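Local coordinates for copper homeostasis protein CutC (Streptococcus agalactiae, PDB 2BDQ) that probably takes part in copper homeostasis in the cytoplasm, and may bind copper ions, at residues F123-D128 and R149-G154; I179-G184 and T199-A204. All coordinates share one frame; numbering follows the deposited sequence.

Interaction 1 (F123-D128 and R149-G154); sequences FHMAFD and RILLHG
D128 ties the loop after strand 121-123 to the end of strand 149-152. Its CB lies toward the partner segment, and chi1 of -60° sets CG anti to the carbonyl carbon, beside D128's own N. From there the carboxylate reaches two successive peptide N-H groups where strand 149-152 ends. OD2 receives H153 N through its syn lone pair at 2.8 Å and also touches H153 CB; OD1 takes G154 N at 2.7 Å from above the carboxylate plane, adds a weak bond from H153 N, and packs against L152 CB. An aspartate suits the place: short and two-headed, it satisfies two buried N-H groups at once. Glycine suits position 154, where phi is positive (98°) and a CB would strike the preceding carbonyl.

Upstream the segments run as parallel neighbours in the eight-stranded TIM barrel of the CutC family. F123 N donates to R149 O, and L151 N to F123 O at 2.8 Å, nearly along the C=O axis. The loop then turns, with A126 N bonded to H124 ND1 in the imidazole plane.

Between these polar ends lies F127, its CG anti to N. I150 CG2 sits over one ring face, 4.2 Å from the centroid, a CH-pi contact, while L152 CD2 meets F127 CD2 at 3.8 Å. Helices 135-144 and 165-175 also touch this ring.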
loop_
_atom_site.group_PDB
_atom_site.type_symbol
_atom_site.label_atom_id
_atom_site.label_comp_id
_atom_site.label_asym_id
_atom_site.label_seq_id
_atom_site.Cartn_x
_atom_site.Cartn_y
_atom_site.Cartn_z
ATOM N N PHE A 123 13.504 0.329 -14.352
ATOM C CA PHE A 123 12.294 -0.163 -15.016
ATOM C C PHE A 123 12.075 -1.570 -14.437
ATOM O O PHE A 123 12.987 -2.408 -14.462
ATOM C CB PHE A 123 12.536 -0.211 -16.539
ATOM C CG PHE A 123 11.271 -0.222 -17.368
ATOM C CD1 PHE A 123 10.576 -1.404 -17.608
ATOM C CD2 PHE A 123 10.751 0.959 -17.866
ATOM C CE1 PHE A 123 9.376 -1.398 -18.327
ATOM C CE2 PHE A 123 9.554 0.972 -18.586
ATOM C CZ PHE A 123 8.866 -0.209 -18.814
ATOM N N HIS A 124 10.885 -1.832 -13.904
ATOM C CA HIS A 124 10.625 -3.129 -13.281
ATOM C C HIS A 124 10.114 -4.267 -14.168
ATOM O O HIS A 124 10.172 -4.194 -15.394
ATOM C CB HIS A 124 9.690 -2.943 -12.082
ATOM C CG HIS A 124 8.424 -2.216 -12.404
ATOM N ND1 HIS A 124 7.601 -2.580 -13.453
ATOM C CD2 HIS A 124 7.811 -1.172 -11.797
ATOM C CE1 HIS A 124 6.542 -1.794 -13.472
ATOM N NE2 HIS A 124 6.643 -0.929 -12.475
HETATM N N MSE A 125 9.625 -5.317 -13.512
HETATM C CA MSE A 125 9.107 -6.537 -14.137
HETATM C C MSE A 125 8.176 -6.302 -15.341
HETATM O O MSE A 125 7.907 -7.221 -16.113
HETATM C CB MSE A 125 8.381 -7.380 -13.072
HETATM C CG MSE A 125 8.745 -8.876 -13.017
HETATM SE SE MSE A 125 10.331 -9.360 -11.941
HETATM C CE MSE A 125 9.548 -9.283 -10.163
ATOM N N ALA A 126 7.673 -5.086 -15.505
ATOM C CA ALA A 126 6.804 -4.803 -16.646
ATOM C C ALA A 126 7.574 -5.066 -17.942
ATOM O O ALA A 126 6.981 -5.265 -19.004
ATOM C CB ALA A 126 6.327 -3.360 -16.611
ATOM N N PHE A 127 8.901 -5.064 -17.845
ATOM C CA PHE A 127 9.755 -5.299 -19.001
ATOM C C PHE A 127 9.489 -6.660 -19.640
ATOM O O PHE A 127 9.551 -6.792 -20.860
ATOM C CB PHE A 127 11.230 -5.220 -18.597
ATOM C CG PHE A 127 12.183 -5.268 -19.762
ATOM C CD1 PHE A 127 12.503 -4.105 -20.467
ATOM C CD2 PHE A 127 12.749 -6.473 -20.168
ATOM C CE1 PHE A 127 13.366 -4.145 -21.561
ATOM C CE2 PHE A 127 13.612 -6.523 -21.262
ATOM C CZ PHE A 127 13.925 -5.362 -21.957
ATOM N N ASP A 128 9.193 -7.665 -18.821
ATOM C CA ASP A 128 8.939 -9.012 -19.326
ATOM C C ASP A 128 7.676 -9.137 -20.185
ATOM O O ASP A 128 7.551 -10.096 -20.951
ATOM C CB ASP A 128 8.861 -10.009 -18.166
ATOM C CG ASP A 128 10.149 -10.069 -17.352
ATOM O OD1 ASP A 128 11.213 -10.396 -17.921
ATOM O OD2 ASP A 128 10.103 -9.790 -16.134
ATOM N N ARG A 149 18.929 0.941 -14.426
ATOM C CA ARG A 149 18.870 -0.512 -14.496
ATOM C C ARG A 149 17.483 -1.038 -14.801
ATOM O O ARG A 149 16.489 -0.303 -14.758
ATOM C CB ARG A 149 19.410 -1.167 -13.214
ATOM C CG ARG A 149 18.666 -0.822 -11.965
ATOM C CD ARG A 149 19.152 -1.643 -10.768
ATOM N NE ARG A 149 18.717 -0.967 -9.554
ATOM C CZ ARG A 149 19.302 0.123 -9.073
ATOM N NH1 ARG A 149 20.356 0.633 -9.700
ATOM N NH2 ARG A 149 18.807 0.732 -7.999
ATOM N N ILE A 150 17.442 -2.324 -15.121
ATOM C CA ILE A 150 16.217 -3.014 -15.472
ATOM C C ILE A 150 16.092 -4.282 -14.642
ATOM O O ILE A 150 17.019 -5.102 -14.590
ATOM C CB ILE A 150 16.217 -3.433 -16.963
ATOM C CG1 ILE A 150 16.564 -2.235 -17.845
ATOM C CG2 ILE A 150 14.860 -4.000 -17.342
ATOM C CD1 ILE A 150 16.659 -2.572 -19.321
ATOM N N LEU A 151 14.940 -4.424 -13.996
ATOM C CA LEU A 151 14.620 -5.592 -13.190
ATOM C C LEU A 151 13.735 -6.460 -14.068
ATOM O O LEU A 151 12.663 -6.027 -14.497
ATOM C CB LEU A 151 13.865 -5.185 -11.922
ATOM C CG LEU A 151 13.278 -6.361 -11.135
ATOM C CD1 LEU A 151 14.392 -7.315 -10.740
ATOM C CD2 LEU A 151 12.548 -5.854 -9.904
ATOM N N LEU A 152 14.185 -7.679 -14.344
ATOM C CA LEU A 152 13.425 -8.574 -15.203
ATOM C C LEU A 152 13.506 -10.036 -14.784
ATOM O O LEU A 152 14.413 -10.443 -14.061
ATOM C CB LEU A 152 13.896 -8.409 -16.650
ATOM C CG LEU A 152 15.390 -8.537 -16.957
ATOM C CD1 LEU A 152 15.790 -10.013 -17.025
ATOM C CD2 LEU A 152 15.682 -7.872 -18.292
ATOM N N HIS A 153 12.533 -10.814 -15.245
ATOM C CA HIS A 153 12.444 -12.228 -14.936
ATOM C C HIS A 153 12.918 -13.066 -16.116
ATOM O O HIS A 153 13.380 -14.190 -15.935
ATOM C CB HIS A 153 10.991 -12.586 -14.586
ATOM C CG HIS A 153 10.780 -14.037 -14.295
ATOM N ND1 HIS A 153 11.336 -14.667 -13.202
ATOM C CD2 HIS A 153 10.085 -14.987 -14.964
ATOM C CE1 HIS A 153 10.994 -15.942 -13.210
ATOM N NE2 HIS A 153 10.235 -16.162 -14.268
ATOM N N GLY A 154 12.789 -12.525 -17.324
ATOM C CA GLY A 154 13.212 -13.257 -18.504
ATOM C C GLY A 154 12.067 -13.959 -19.220
ATOM O O GLY A 154 12.268 -14.582 -20.265
#

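Interaction 2 (I179-G184 and T199-A204); sequences IEIMVG and TGVKQA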
loop_
_atom_site.group_PDB
_atom_site.type_symbol
_atom_site.label_atom_id
_atom_site.label_comp_id
_atom_site.label_asym_id
_atom_site.label_seq_id
_atom_site.Cartn_x
_atom_site.Cartn_y
_atom_site.Cartn_z
ATOM N N ILE A 179 23.529 -0.193 -19.459
ATOM C CA ILE A 179 22.522 -0.182 -18.419
ATOM C C ILE A 179 22.588 -1.511 -17.678
ATOM O O ILE A 179 22.805 -2.554 -18.290
ATOM C CB ILE A 179 21.116 0.031 -19.024
ATOM C CG1 ILE A 179 20.089 0.180 -17.902
ATOM C CG2 ILE A 179 20.761 -1.132 -19.939
ATOM C CD1 ILE A 179 18.744 0.659 -18.384
ATOM N N GLU A 180 22.403 -1.466 -16.361
ATOM C CA GLU A 180 22.466 -2.667 -15.533
ATOM C C GLU A 180 21.242 -3.562 -15.609
ATOM O O GLU A 180 20.110 -3.087 -15.643
ATOM C CB GLU A 180 22.708 -2.283 -14.068
ATOM C CG GLU A 180 24.152 -1.909 -13.725
ATOM C CD GLU A 180 25.134 -3.075 -13.905
ATOM O OE1 GLU A 180 25.728 -3.200 -15.004
ATOM O OE2 GLU A 180 25.299 -3.883 -12.955
ATOM N N ILE A 181 21.485 -4.868 -15.613
ATOM C CA ILE A 181 20.409 -5.843 -15.654
ATOM C C ILE A 181 20.345 -6.544 -14.289
ATOM O O ILE A 181 21.356 -7.031 -13.775
ATOM C CB ILE A 181 20.655 -6.908 -16.734
ATOM C CG1 ILE A 181 20.644 -6.262 -18.124
ATOM C CG2 ILE A 181 19.609 -8.004 -16.610
ATOM C CD1 ILE A 181 19.293 -5.750 -18.576
HETATM N N MSE A 182 19.154 -6.602 -13.709
HETATM C CA MSE A 182 18.975 -7.248 -12.422
HETATM C C MSE A 182 17.931 -8.351 -12.546
HETATM O O MSE A 182 16.891 -8.155 -13.164
HETATM C CB MSE A 182 18.553 -6.210 -11.370
HETATM C CG MSE A 182 18.161 -6.813 -10.021
HETATM SE SE MSE A 182 18.062 -5.526 -8.565
HETATM C CE MSE A 182 16.724 -4.297 -9.270
ATOM N N VAL A 183 18.211 -9.515 -11.973
ATOM C CA VAL A 183 17.246 -10.607 -12.048
ATOM C C VAL A 183 16.299 -10.602 -10.855
ATOM O O VAL A 183 16.700 -10.305 -9.725
ATOM C CB VAL A 183 17.940 -11.983 -12.126
ATOM C CG1 VAL A 183 18.604 -12.138 -13.473
ATOM C CG2 VAL A 183 18.967 -12.122 -11.003
ATOM N N GLY A 184 15.040 -10.928 -11.134
ATOM C CA GLY A 184 14.013 -10.981 -10.113
ATOM C C GLY A 184 12.958 -12.014 -10.470
ATOM O O GLY A 184 12.952 -12.542 -11.588
ATOM N N THR A 199 24.661 -15.991 -16.649
ATOM C CA THR A 199 24.088 -14.944 -17.487
ATOM C C THR A 199 24.949 -13.692 -17.566
ATOM O O THR A 199 24.820 -12.905 -18.504
ATOM C CB THR A 199 22.696 -14.517 -16.967
ATOM O OG1 THR A 199 22.821 -14.049 -15.619
ATOM C CG2 THR A 199 21.718 -15.691 -17.012
ATOM N N GLY A 200 25.823 -13.514 -16.583
ATOM C CA GLY A 200 26.663 -12.337 -16.561
ATOM C C GLY A 200 26.022 -11.229 -15.740
ATOM O O GLY A 200 26.541 -10.115 -15.684
ATOM N N VAL A 201 24.884 -11.528 -15.113
ATOM C CA VAL A 201 24.178 -10.554 -14.278
ATOM C C VAL A 201 24.920 -10.413 -12.948
ATOM O O VAL A 201 25.397 -11.401 -12.403
ATOM C CB VAL A 201 22.719 -11.016 -14.002
ATOM C CG1 VAL A 201 22.049 -10.082 -12.994
ATOM C CG2 VAL A 201 21.930 -11.038 -15.311
ATOM N N LYS A 202 25.025 -9.187 -12.432
ATOM C CA LYS A 202 25.721 -8.949 -11.167
ATOM C C LYS A 202 24.818 -8.450 -10.042
ATOM O O LYS A 202 25.307 -8.087 -8.966
ATOM C CB LYS A 202 26.859 -7.941 -11.359
ATOM C CG LYS A 202 27.913 -8.378 -12.355
ATOM C CD LYS A 202 27.580 -7.864 -13.743
ATOM C CE LYS A 202 28.297 -6.540 -14.036
ATOM N NZ LYS A 202 28.122 -5.512 -12.965
ATOM N N GLN A 203 23.508 -8.424 -10.283
ATOM C CA GLN A 203 22.554 -7.961 -9.273
ATOM C C GLN A 203 21.321 -8.860 -9.202
ATOM O O GLN A 203 20.738 -9.217 -10.222
ATOM C CB GLN A 203 22.126 -6.525 -9.575
ATOM C CG GLN A 203 23.302 -5.581 -9.746
ATOM C CD GLN A 203 22.879 -4.129 -9.691
ATOM O OE1 GLN A 203 22.293 -3.681 -8.703
ATOM N NE2 GLN A 203 23.179 -3.381 -10.746
ATOM N N ALA A 204 20.925 -9.217 -7.985
ATOM C CA ALA A 204 19.775 -10.084 -7.786
ATOM C C ALA A 204 18.760 -9.453 -6.842
ATOM O O ALA A 204 19.120 -8.883 -5.810
ATOM C CB ALA A 204 20.231 -11.434 -7.245
HETATM O O HOH W 1 24.303 -6.902 -14.486
#
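Chi1 of -78° places E180 CG beside its own backbone N, and a bend at chi2 (-64°) turns the carboxylate toward the segment T199-A204. Q203 also has CG beside its N, but its chain runs on extended, crossing E180 at about a right angle; K202 is folded at chi2, chi3 and chi4. Both tips converge on E180 OE2. Q203 NE2 reaches its anti lone pair at 3.1 Å, with carboxylate and amide nearly coplanar, while K202 NZ takes the syn side in a 3.3 Å salt bridge. Glutamine suits its position because its two ends can serve different partners: OE1 accepts from R24, and NE2 donates to E180. The lysine adds a charge opposite to that of the carboxylate, and this would be expected to stabilise the ionised form.

Strand 180-183, helix 192-199 and strand 203-206 form a beta-alpha-beta unit, the repeating element of a TIM barrel, and the two parallel strands meet through V183 N and Q203 O at 3.1 Å. Before strand 203-206 begins, water 1 donates to I181 O and accepts from K202 N, bridging backbones too far apart to bond directly.

On the side toward helix 165-175, V201 has CG1 anti to N, chi1 173°, and lays it against I181 O. Its CG2 touches both I181 CG2 and V183 CG1, each at 4.0 Å, so a beta-branched valine suits the place between I181, V183 and that helix. V183 CG2 rests at a similar distance from A204 CB, whose small methyl also meets V187 and I209.

In the fold
Interactions 1 and 2 occupy successive parts of one barrel wall, their centres about 10 Å apart. Strands 149-152 and 180-183 join them as direct neighbours: I150 N lies 2.8 Å from E180 O, and I150 O lies 2.8 Å from M182 N, both probable hydrogen bonds. The side chain of L151 adds to the join, its CD1 packing 3.6 Å from the backbone M182 O. Beyond the strand ends, H153 ND1 bonds to G184 O, tying together the loops that follow the two strands, while H153 NE2 bonds to E159 O. The side chains of L151 and M182 touch each other, and M182 also reaches E5 of strand 3-9, which may belong to a functional site, though this is unconfirmed.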